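PDB 5ISU: Lmo0135 protein from Listeria monocytogenes EGD-e, which probably binds peptides outside the cell as the substrate-binding component of an ABC transporter of the oligopeptide and dipeptide-binding type. Local coordinates for residues D27-P33 with V40-Q45; K80-H86 with F196-F200; F118-K124 with F135-A141. All coordinates share one frame. Numbering follows the deposited sequence.

Contact 1: D27-P33 with V40-Q45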
loop_
_atom_site.group_PDB
_atom_site.type_symbol
_atom_site.label_atom_id
_atom_site.label_comp_id
_atom_site.label_asym_id
_atom_site.label_seq_id
_atom_site.Cartn_x
_atom_site.Cartn_y
_atom_site.Cartn_z
ATOM N N ASP A 27 12.642 12.829 3.679
ATOM C CA ASP A 27 12.743 12.775 5.138
ATOM C C ASP A 27 11.570 12.019 5.706
ATOM O O ASP A 27 10.454 12.122 5.189
ATOM C CB ASP A 27 12.732 14.170 5.800
ATOM C CG ASP A 27 14.023 14.949 5.590
ATOM O OD1 ASP A 27 14.162 15.626 4.541
ATOM O OD2 ASP A 27 14.856 14.955 6.531
ATOM N N PRO A 28 11.799 11.281 6.801
ATOM C CA PRO A 28 10.668 10.616 7.400
ATOM C C PRO A 28 9.811 11.636 8.152
ATOM O O PRO A 28 10.237 12.770 8.351
ATOM C CB PRO A 28 11.322 9.652 8.381
ATOM C CG PRO A 28 12.549 10.378 8.824
ATOM C CD PRO A 28 13.006 11.190 7.646
ATOM N N GLU A 29 8.599 11.232 8.524
ATOM C CA GLU A 29 7.708 12.081 9.325
ATOM C C GLU A 29 7.795 11.511 10.753
ATOM O O GLU A 29 8.888 11.185 11.197
ATOM C CB GLU A 29 6.294 12.112 8.730
ATOM C CG GLU A 29 6.256 12.684 7.313
ATOM C CD GLU A 29 4.864 12.678 6.692
ATOM O OE1 GLU A 29 3.857 12.757 7.434
ATOM O OE2 GLU A 29 4.774 12.616 5.445
ATOM N N VAL A 30 6.683 11.355 11.463
ATOM C CA VAL A 30 6.746 10.834 12.826
ATOM C C VAL A 30 6.921 9.300 12.832
ATOM O O VAL A 30 6.036 8.568 12.390
ATOM C CB VAL A 30 5.482 11.230 13.604
ATOM C CG1 VAL A 30 5.573 10.762 15.048
ATOM C CG2 VAL A 30 5.289 12.744 13.547
ATOM N N ILE A 31 8.052 8.818 13.349
ATOM C CA ILE A 31 8.330 7.372 13.396
ATOM C C ILE A 31 7.595 6.728 14.585
ATOM O O ILE A 31 8.170 6.483 15.660
ATOM C CB ILE A 31 9.845 7.085 13.446
ATOM C CG1 ILE A 31 10.559 7.907 12.353
ATOM C CG2 ILE A 31 10.097 5.586 13.268
ATOM C CD1 ILE A 31 12.065 7.790 12.350
ATOM N N ASN A 32 6.312 6.456 14.359
ATOM C CA ASN A 32 5.417 5.895 15.369
ATOM C C ASN A 32 4.303 5.181 14.594
ATOM O O ASN A 32 3.584 5.818 13.819
ATOM C CB ASN A 32 4.869 7.027 16.259
ATOM C CG ASN A 32 4.054 6.517 17.449
ATOM O OD1 ASN A 32 3.139 5.707 17.306
ATOM N ND2 ASN A 32 4.376 7.015 18.624
ATOM N N PRO A 33 4.154 3.862 14.799
ATOM C CA PRO A 33 3.170 3.075 14.042
ATOM C C PRO A 33 1.716 3.483 14.177
ATOM O O PRO A 33 0.894 3.056 13.369
ATOM C CB PRO A 33 3.380 1.656 14.562
ATOM C CG PRO A 33 4.006 1.814 15.880
ATOM C CD PRO A 33 4.877 3.023 15.776
ATOM N N VAL A 40 8.610 6.590 3.245
ATOM C CA VAL A 40 9.871 6.680 3.974
ATOM C C VAL A 40 9.724 6.319 5.442
ATOM O O VAL A 40 10.523 5.537 5.974
ATOM C CB VAL A 40 10.533 8.052 3.819
ATOM C CG1 VAL A 40 11.842 8.096 4.610
ATOM C CG2 VAL A 40 10.788 8.337 2.350
ATOM N N THR A 41 8.695 6.846 6.086
ATOM C CA THR A 41 8.490 6.576 7.498
ATOM C C THR A 41 8.205 5.095 7.726
ATOM O O THR A 41 8.701 4.502 8.693
ATOM C CB THR A 41 7.318 7.407 8.089
ATOM O OG1 THR A 41 7.503 8.790 7.800
ATOM C CG2 THR A 41 7.239 7.248 9.573
ATOM N N LEU A 42 7.395 4.505 6.854
ATOM C CA LEU A 42 7.067 3.084 6.991
ATOM C C LEU A 42 8.300 2.211 6.785
ATOM O O LEU A 42 8.447 1.179 7.431
ATOM C CB LEU A 42 5.944 2.672 6.011
ATOM C CG LEU A 42 4.528 3.110 6.398
ATOM C CD1 LEU A 42 3.504 2.893 5.285
ATOM C CD2 LEU A 42 4.078 2.396 7.664
ATOM N N THR A 43 9.172 2.630 5.873
ATOM C CA THR A 43 10.381 1.890 5.568
ATOM C C THR A 43 11.275 1.858 6.806
ATOM O O THR A 43 11.813 0.814 7.163
ATOM C CB THR A 43 11.128 2.542 4.378
ATOM O OG1 THR A 43 10.292 2.528 3.226
ATOM C CG2 THR A 43 12.428 1.807 4.044
ATOM N N ILE A 44 11.384 2.999 7.486
ATOM C CA ILE A 44 12.218 3.098 8.688
ATOM C C ILE A 44 11.553 2.358 9.851
ATOM O O ILE A 44 12.219 1.597 10.587
ATOM C CB ILE A 44 12.579 4.567 9.012
ATOM C CG1 ILE A 44 13.418 5.127 7.856
ATOM C CG2 ILE A 44 13.346 4.659 10.322
ATOM C CD1 ILE A 44 13.801 6.577 7.979
ATOM N N GLN A 45 10.240 2.508 9.969
ATOM C CA GLN A 45 9.488 1.811 11.018
ATOM C C GLN A 45 9.647 0.286 10.968
ATOM O O GLN A 45 9.719 -0.371 12.001
ATOM C CB GLN A 45 8.019 2.180 10.907
ATOM C CG GLN A 45 7.077 1.265 11.663
ATOM C CD GLN A 45 5.639 1.711 11.507
ATOM O OE1 GLN A 45 5.321 2.854 11.790
ATOM N NE2 GLN A 45 4.772 0.815 11.059
#
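The loop 27-33, which leaves strand 19-24, bends round one flank of the helix it is about to enter, and the concave side of that bend receives Thr41. This is a strand-to-helix connection folded back on helix 39-48, the helix that follows it. Pro28 and Thr41 have their CA atoms 4.6 Å apart, close enough for the threonine side chain to sit right against the loop backbone. Thr41 OG1 accepts a hydrogen bond from Glu29 N (2.8 Å, nearly straight at 172°), while Thr41 CG2 lies 3.3 Å from Val30 O and 4.0 Å from Ile31 CA. The one small side chain thus fills the hollow with both a polar and an apolar branch.

On one side of it the Pro28 ring rests across the neighbouring tips of Val40 and Ile44: Pro28 CB is 4.1 Å from Val40 CG1 and 4.0 Å from Ile44 CD1. Ile31, the centre of an inverse gamma turn, brings Ile31 CD1 to within 3.9 Å of Ile44 CG2, so Ile44 is touched by both projections of the loop. One helical turn beyond Thr41, the extended Gln45 side chain reaches Pro33, with Gln45 OE1 3.1 Å from Pro33 CA.

Asp27 and Asn32 have partners elsewhere: Asp27 OD2 bonds to Gly188 N and Tyr185 OH, and Asn32 ND2 to Asn171 OD1, while Phe211 of strand 208-213 packs on Ile44.

The chemistry is mostly apolar, with a single direct hydrogen bond across the interface. Because Thr41 OG1 also bonds to Asp38 OD1, that hydroxyl links Glu29 N with the residue just ahead of the helix.

Contact 2: K80-H86 with F196-F200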
loop_
_atom_site.group_PDB
_atom_site.type_symbol
_atom_site.label_atom_id
_atom_site.label_comp_id
_atom_site.label_asym_id
_atom_site.label_seq_id
_atom_site.Cartn_x
_atom_site.Cartn_y
_atom_site.Cartn_z
ATOM N N LYS A 80 4.884 -14.235 22.357
ATOM C CA LYS A 80 6.068 -15.018 22.693
ATOM C C LYS A 80 6.538 -14.598 24.105
ATOM O O LYS A 80 6.216 -13.501 24.566
ATOM C CB LYS A 80 7.164 -14.839 21.628
ATOM C CG LYS A 80 6.772 -15.488 20.304
ATOM C CD LYS A 80 7.788 -15.317 19.171
ATOM C CE LYS A 80 7.246 -16.029 17.931
ATOM N NZ LYS A 80 7.994 -15.733 16.693
ATOM N N ASP A 81 7.243 -15.493 24.790
ATOM C CA ASP A 81 7.739 -15.238 26.137
ATOM C C ASP A 81 9.069 -14.530 26.061
ATOM O O ASP A 81 9.811 -14.715 25.103
ATOM C CB ASP A 81 7.963 -16.562 26.897
ATOM C CG ASP A 81 6.665 -17.329 27.179
ATOM O OD1 ASP A 81 5.711 -16.734 27.726
ATOM O OD2 ASP A 81 6.625 -18.553 26.917
ATOM N N GLY A 82 9.377 -13.734 27.081
ATOM C CA GLY A 82 10.672 -13.056 27.175
ATOM C C GLY A 82 10.980 -11.951 26.181
ATOM O O GLY A 82 12.134 -11.620 25.976
ATOM N N LEU A 83 9.960 -11.382 25.555
ATOM C CA LEU A 83 10.177 -10.269 24.633
ATOM C C LEU A 83 10.555 -9.010 25.399
ATOM O O LEU A 83 10.088 -8.798 26.511
ATOM C CB LEU A 83 8.901 -9.965 23.866
ATOM C CG LEU A 83 8.367 -11.069 22.968
ATOM C CD1 LEU A 83 7.021 -10.638 22.407
ATOM C CD2 LEU A 83 9.371 -11.378 21.851
ATOM N N THR A 84 11.382 -8.171 24.794
ATOM C CA THR A 84 11.757 -6.905 25.387
ATOM C C THR A 84 11.802 -5.808 24.343
ATOM O O THR A 84 11.889 -6.068 23.139
ATOM C CB THR A 84 13.135 -6.956 26.063
ATOM O OG1 THR A 84 14.136 -7.303 25.094
ATOM C CG2 THR A 84 13.150 -7.964 27.220
ATOM N N TRP A 85 11.710 -4.579 24.833
ATOM C CA TRP A 85 11.837 -3.375 24.013
ATOM C C TRP A 85 13.333 -3.045 23.977
ATOM O O TRP A 85 14.118 -3.676 24.705
ATOM C CB TRP A 85 11.081 -2.189 24.637
ATOM C CG TRP A 85 9.639 -2.355 24.671
ATOM C CD1 TRP A 85 8.885 -2.743 25.735
ATOM C CD2 TRP A 85 8.730 -2.155 23.578
ATOM N NE1 TRP A 85 7.561 -2.785 25.382
ATOM C CE2 TRP A 85 7.435 -2.430 24.061
ATOM C CE3 TRP A 85 8.887 -1.763 22.244
ATOM C CZ2 TRP A 85 6.295 -2.321 23.260
ATOM C CZ3 TRP A 85 7.752 -1.652 21.439
ATOM C CH2 TRP A 85 6.463 -1.929 21.961
ATOM N N HIS A 86 13.724 -2.043 23.178
ATOM C CA HIS A 86 15.151 -1.680 23.027
ATOM C C HIS A 86 15.853 -1.174 24.290
ATOM O O HIS A 86 17.066 -1.269 24.401
ATOM C CB HIS A 86 15.358 -0.675 21.881
ATOM C CG HIS A 86 14.988 -1.220 20.542
ATOM N ND1 HIS A 86 14.525 -0.432 19.510
ATOM C CD2 HIS A 86 14.932 -2.496 20.095
ATOM C CE1 HIS A 86 14.255 -1.194 18.469
ATOM N NE2 HIS A 86 14.495 -2.452 18.797
ATOM N N PHE A 196 19.747 -4.772 17.349
ATOM C CA PHE A 196 19.161 -5.097 18.638
ATOM C C PHE A 196 19.495 -6.547 18.880
ATOM O O PHE A 196 18.970 -7.414 18.203
ATOM C CB PHE A 196 17.659 -4.836 18.580
ATOM C CG PHE A 196 16.920 -5.248 19.807
ATOM C CD1 PHE A 196 17.410 -4.945 21.072
ATOM C CD2 PHE A 196 15.681 -5.848 19.704
ATOM C CE1 PHE A 196 16.696 -5.294 22.205
ATOM C CE2 PHE A 196 14.974 -6.206 20.826
ATOM C CZ PHE A 196 15.477 -5.929 22.079
ATOM N N ASN A 197 20.401 -6.821 19.811
ATOM C CA ASN A 197 20.834 -8.209 20.043
ATOM C C ASN A 197 19.763 -9.155 20.527
ATOM O O ASN A 197 19.808 -10.333 20.200
ATOM C CB ASN A 197 22.038 -8.258 20.996
ATOM C CG ASN A 197 23.284 -7.665 20.373
ATOM O OD1 ASN A 197 23.409 -7.607 19.154
ATOM N ND2 ASN A 197 24.214 -7.234 21.203
ATOM N N ASP A 198 18.791 -8.650 21.280
ATOM C CA ASP A 198 17.716 -9.513 21.799
ATOM C C ASP A 198 16.473 -9.531 20.905
ATOM O O ASP A 198 15.382 -9.843 21.371
ATOM C CB ASP A 198 17.360 -9.081 23.216
ATOM C CG ASP A 198 18.551 -9.142 24.152
ATOM O OD1 ASP A 198 19.296 -10.144 24.116
ATOM O OD2 ASP A 198 18.727 -8.191 24.943
ATOM N N TYR A 199 16.640 -9.164 19.637
ATOM C CA TYR A 199 15.541 -9.209 18.660
ATOM C C TYR A 199 14.937 -10.610 18.694
ATOM O O TYR A 199 15.660 -11.604 18.635
ATOM C CB TYR A 199 16.068 -8.868 17.273
ATOM C CG TYR A 199 15.039 -8.979 16.181
ATOM C CD1 TYR A 199 13.889 -8.199 16.209
ATOM C CD2 TYR A 199 15.236 -9.824 15.092
ATOM C CE1 TYR A 199 12.943 -8.296 15.203
ATOM C CE2 TYR A 199 14.320 -9.889 14.071
ATOM C CZ TYR A 199 13.157 -9.122 14.136
ATOM O OH TYR A 199 12.213 -9.205 13.128
ATOM N N PHE A 200 13.616 -10.691 18.767
ATOM C CA PHE A 200 12.960 -11.996 18.952
ATOM C C PHE A 200 13.291 -13.065 17.905
ATOM O O PHE A 200 13.304 -14.241 18.226
ATOM C CB PHE A 200 11.433 -11.849 19.026
ATOM C CG PHE A 200 10.784 -11.677 17.692
ATOM C CD1 PHE A 200 10.624 -10.424 17.132
ATOM C CD2 PHE A 200 10.354 -12.789 16.972
ATOM C CE1 PHE A 200 10.050 -10.280 15.880
ATOM C CE2 PHE A 200 9.773 -12.655 15.720
ATOM C CZ PHE A 200 9.625 -11.397 15.176
HETATM O O HOH W 1 16.612 -6.444 25.952
HETATM O O HOH W 2 12.724 -8.666 22.024
#
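The 196-200 segment folds into a type I beta turn from Phe196 to Tyr199, closed by Tyr199 N to Phe196 O at 3.2 Å, while 80-86 passes alongside at CA separations of 6.6 Å for Leu83 and Phe200 and 6.9 Å for His86 and Phe196.

His86 points its ring edge at the face of Phe196, a T-shaped pair with centroids 4.5 Å apart and planes at 70°; its NE2 bonds to Gly178 O. In the middle Thr84 OG1 meets the edge of the Phe196 ring, 3.6 Å from Phe196 CZ. Two waters supplement this contact: one joins Thr84 OG1 to Asp198 OD2, another joins Thr84 N to Asp198 O. At the other end Leu83 CD2 packs 3.5 Å from Phe200 CB, and Lys80 NZ, hydrogen-bonded to Ala61 O, lies 3.7 Å from Phe200 CE2.

This is loop-to-loop packing, partly through water, joining the exits of strands 74-79 and 190-195, and hence two sheets, in this family 5 extracellular solute-binding protein.

Contact 3: F118-K124 with F135-A141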
loop_
_atom_site.group_PDB
_atom_site.type_symbol
_atom_site.label_atom_id
_atom_site.label_comp_id
_atom_site.label_asym_id
_atom_site.label_seq_id
_atom_site.Cartn_x
_atom_site.Cartn_y
_atom_site.Cartn_z
ATOM N N PHE A 118 -16.815 -0.277 15.146
ATOM C CA PHE A 118 -17.856 -0.901 14.317
ATOM C C PHE A 118 -19.183 -0.345 14.756
ATOM O O PHE A 118 -19.560 -0.519 15.911
ATOM C CB PHE A 118 -17.835 -2.408 14.521
ATOM C CG PHE A 118 -16.492 -3.000 14.306
ATOM C CD1 PHE A 118 -16.035 -3.251 13.018
ATOM C CD2 PHE A 118 -15.647 -3.239 15.380
ATOM C CE1 PHE A 118 -14.772 -3.767 12.807
ATOM C CE2 PHE A 118 -14.376 -3.747 15.173
ATOM C CZ PHE A 118 -13.938 -4.016 13.886
ATOM N N ASP A 119 -19.888 0.324 13.843
ATOM C CA ASP A 119 -21.162 0.997 14.164
ATOM C C ASP A 119 -20.971 1.939 15.357
ATOM O O ASP A 119 -21.803 2.002 16.253
ATOM C CB ASP A 119 -22.315 0.002 14.430
ATOM C CG ASP A 119 -22.867 -0.622 13.162
ATOM O OD1 ASP A 119 -22.073 -0.954 12.259
ATOM O OD2 ASP A 119 -24.109 -0.797 13.088
ATOM N N ASP A 120 -19.842 2.646 15.367
ATOM C CA ASP A 120 -19.505 3.589 16.443
ATOM C C ASP A 120 -19.188 2.921 17.801
ATOM O O ASP A 120 -18.968 3.639 18.783
ATOM C CB ASP A 120 -20.611 4.657 16.615
ATOM C CG ASP A 120 -21.014 5.317 15.289
ATOM O OD1 ASP A 120 -20.268 5.182 14.296
ATOM O OD2 ASP A 120 -22.081 5.972 15.246
ATOM N N LYS A 121 -19.188 1.576 17.866
ATOM C CA LYS A 121 -18.819 0.869 19.107
ATOM C C LYS A 121 -17.368 0.387 18.999
ATOM O O LYS A 121 -16.983 -0.213 17.979
ATOM C CB LYS A 121 -19.701 -0.344 19.440
ATOM C CG LYS A 121 -21.105 -0.032 19.957
ATOM C CD LYS A 121 -22.182 -0.105 18.891
ATOM C CE LYS A 121 -22.465 -1.550 18.490
ATOM N NZ LYS A 121 -23.621 -1.667 17.552
ATOM N N PRO A 122 -16.569 0.614 20.055
ATOM C CA PRO A 122 -15.192 0.179 19.995
ATOM C C PRO A 122 -15.027 -1.284 20.374
ATOM O O PRO A 122 -15.864 -1.839 21.095
ATOM C CB PRO A 122 -14.530 1.050 21.062
ATOM C CG PRO A 122 -15.573 1.186 22.110
ATOM C CD PRO A 122 -16.897 1.180 21.381
ATOM N N VAL A 123 -13.973 -1.906 19.853
ATOM C CA VAL A 123 -13.607 -3.259 20.264
ATOM C C VAL A 123 -13.093 -3.154 21.709
ATOM O O VAL A 123 -12.511 -2.140 22.076
ATOM C CB VAL A 123 -12.470 -3.857 19.375
ATOM C CG1 VAL A 123 -11.202 -3.010 19.417
ATOM C CG2 VAL A 123 -12.133 -5.284 19.798
ATOM N N LYS A 124 -13.364 -4.149 22.545
ATOM C CA LYS A 124 -12.809 -4.155 23.901
ATOM C C LYS A 124 -11.562 -5.023 23.871
ATOM O O LYS A 124 -11.489 -5.998 23.123
ATOM C CB LYS A 124 -13.822 -4.594 24.980
ATOM C CG LYS A 124 -14.639 -3.419 25.537
ATOM C CD LYS A 124 -15.389 -3.702 26.850
ATOM C CE LYS A 124 -16.767 -4.333 26.660
ATOM N NZ LYS A 124 -16.740 -5.650 25.970
ATOM N N PHE A 135 -9.411 -9.834 22.528
ATOM C CA PHE A 135 -10.203 -8.795 21.890
ATOM C C PHE A 135 -11.634 -9.305 21.813
ATOM O O PHE A 135 -11.863 -10.442 21.398
ATOM C CB PHE A 135 -9.773 -8.535 20.436
ATOM C CG PHE A 135 -8.381 -7.977 20.263
ATOM C CD1 PHE A 135 -7.300 -8.821 20.100
ATOM C CD2 PHE A 135 -8.178 -6.611 20.175
ATOM C CE1 PHE A 135 -6.022 -8.316 19.890
ATOM C CE2 PHE A 135 -6.908 -6.092 19.973
ATOM C CZ PHE A 135 -5.824 -6.946 19.831
ATOM N N THR A 136 -12.584 -8.462 22.189
ATOM C CA THR A 136 -13.994 -8.809 22.140
ATOM C C THR A 136 -14.711 -7.776 21.273
ATOM O O THR A 136 -14.810 -6.605 21.646
ATOM C CB THR A 136 -14.602 -8.878 23.549
ATOM O OG1 THR A 136 -14.127 -7.771 24.325
ATOM C CG2 THR A 136 -14.187 -10.169 24.249
ATOM N N LEU A 137 -15.165 -8.215 20.099
ATOM C CA LEU A 137 -15.867 -7.345 19.157
ATOM C C LEU A 137 -17.304 -7.234 19.536
ATOM O O LEU A 137 -17.856 -8.197 20.059
ATOM C CB LEU A 137 -15.846 -7.933 17.742
ATOM C CG LEU A 137 -14.512 -8.046 17.037
ATOM C CD1 LEU A 137 -14.718 -8.681 15.675
ATOM C CD2 LEU A 137 -13.878 -6.684 16.901
ATOM N N PRO A 138 -17.935 -6.085 19.224
ATOM C CA PRO A 138 -19.377 -5.879 19.502
ATOM C C PRO A 138 -20.278 -6.662 18.526
ATOM O O PRO A 138 -21.326 -7.164 18.912
ATOM C CB PRO A 138 -19.557 -4.364 19.337
ATOM C CG PRO A 138 -18.440 -3.936 18.425
ATOM C CD PRO A 138 -17.291 -4.866 18.691
ATOM N N THR A 139 -19.858 -6.748 17.267
ATOM C CA THR A 139 -20.575 -7.495 16.229
ATOM C C THR A 139 -19.540 -8.208 15.381
ATOM O O THR A 139 -18.331 -7.971 15.534
ATOM C CB THR A 139 -21.469 -6.579 15.368
ATOM O OG1 THR A 139 -20.771 -5.362 15.090
ATOM C CG2 THR A 139 -22.743 -6.235 16.098
ATOM N N VAL A 140 -19.994 -9.094 14.501
ATOM C CA VAL A 140 -19.063 -9.850 13.664
ATOM C C VAL A 140 -18.332 -8.907 12.691
ATOM O O VAL A 140 -18.933 -7.961 12.185
ATOM C CB VAL A 140 -19.793 -10.980 12.908
ATOM C CG1 VAL A 140 -18.827 -11.732 12.001
ATOM C CG2 VAL A 140 -20.450 -11.938 13.902
ATOM N N ALA A 141 -17.036 -9.142 12.478
ATOM C CA ALA A 141 -16.222 -8.325 11.544
ATOM C C ALA A 141 -14.989 -9.117 11.069
ATOM O O ALA A 141 -13.910 -9.007 11.659
ATOM C CB ALA A 141 -15.800 -7.017 12.198
HETATM O O HOH W 3 -11.763 -8.374 25.430
#
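Two backbone hydrogen bonds join these segments: Lys124 N to Thr136 O at 3.0 Å and Thr136 N to Lys124 O at 2.9 Å, both with N-H...O angles of 169°. They make Lys124 and Thr136 an antiparallel hydrogen-bonded pair, 5.1 Å apart at CA, with side chains on the same face, where Lys124 CB lies 3.3 Å from Thr136 OG1. A water bound to Thr136 OG1 at 2.7 Å also donates a weak bond to Lys124 O at 3.3 Å, and Phe135 CA adds a CA-H...O contact to Lys124 O, also 3.3 Å.

Moving away from this pair, the bonded register gives way to side-chain packing. Val123 CG2 approaches Leu137 CD2 at 3.7 Å and Phe135 CB at 4.1 Å. The Phe118 ring lies against Leu137, Pro138 and Ala141: Phe118 CE2 is 3.4 Å from Leu137 CD2, Phe118 CE1 3.5 Å from Ala141 CB, and Phe118 CD2 4.0 Å from Pro138 CD. Lys121 CB lies 3.9 Å from Pro138 CG. Phe144 of helix 144-148 contacts Phe118, Phe135 and Leu137.

A tight type I' turn, Phe118 to Lys121, with hydrogen bonds in both directions between its end residues, links strand 117-118 to strand 121-129. Strands 117-118, 121-129 and 132-136 form an antiparallel meander running from the edge strand 117-118 to the middle of the five-stranded sheet, and the Lys124-Thr136 pair closes the end of its second hairpin far from the connection.

Overall arrangement
Contact 1 comes first along the chain, and contact 3 falls within the 109 residues separating the halves of contact 2. None touches another: contacts 1 and 2 have centres about 21 Å apart, contacts 1 and 3 about 29 Å, contacts 2 and 3 about 31 Å. The four-stranded mixed sheet links the first two, since its strand 19-24 leads into 27-33 and its strand 190-195 into loop 196-200. The five-stranded antiparallel sheet links the last two: 80-86 follows its strand 74-79, which pairs with strand 132-136 of contact 3. Contact 1 thus packs a loop of the four-stranded sheet on helix 39-48, contact 3 lies within the five-stranded sheet, and contact 2 joins loops of both.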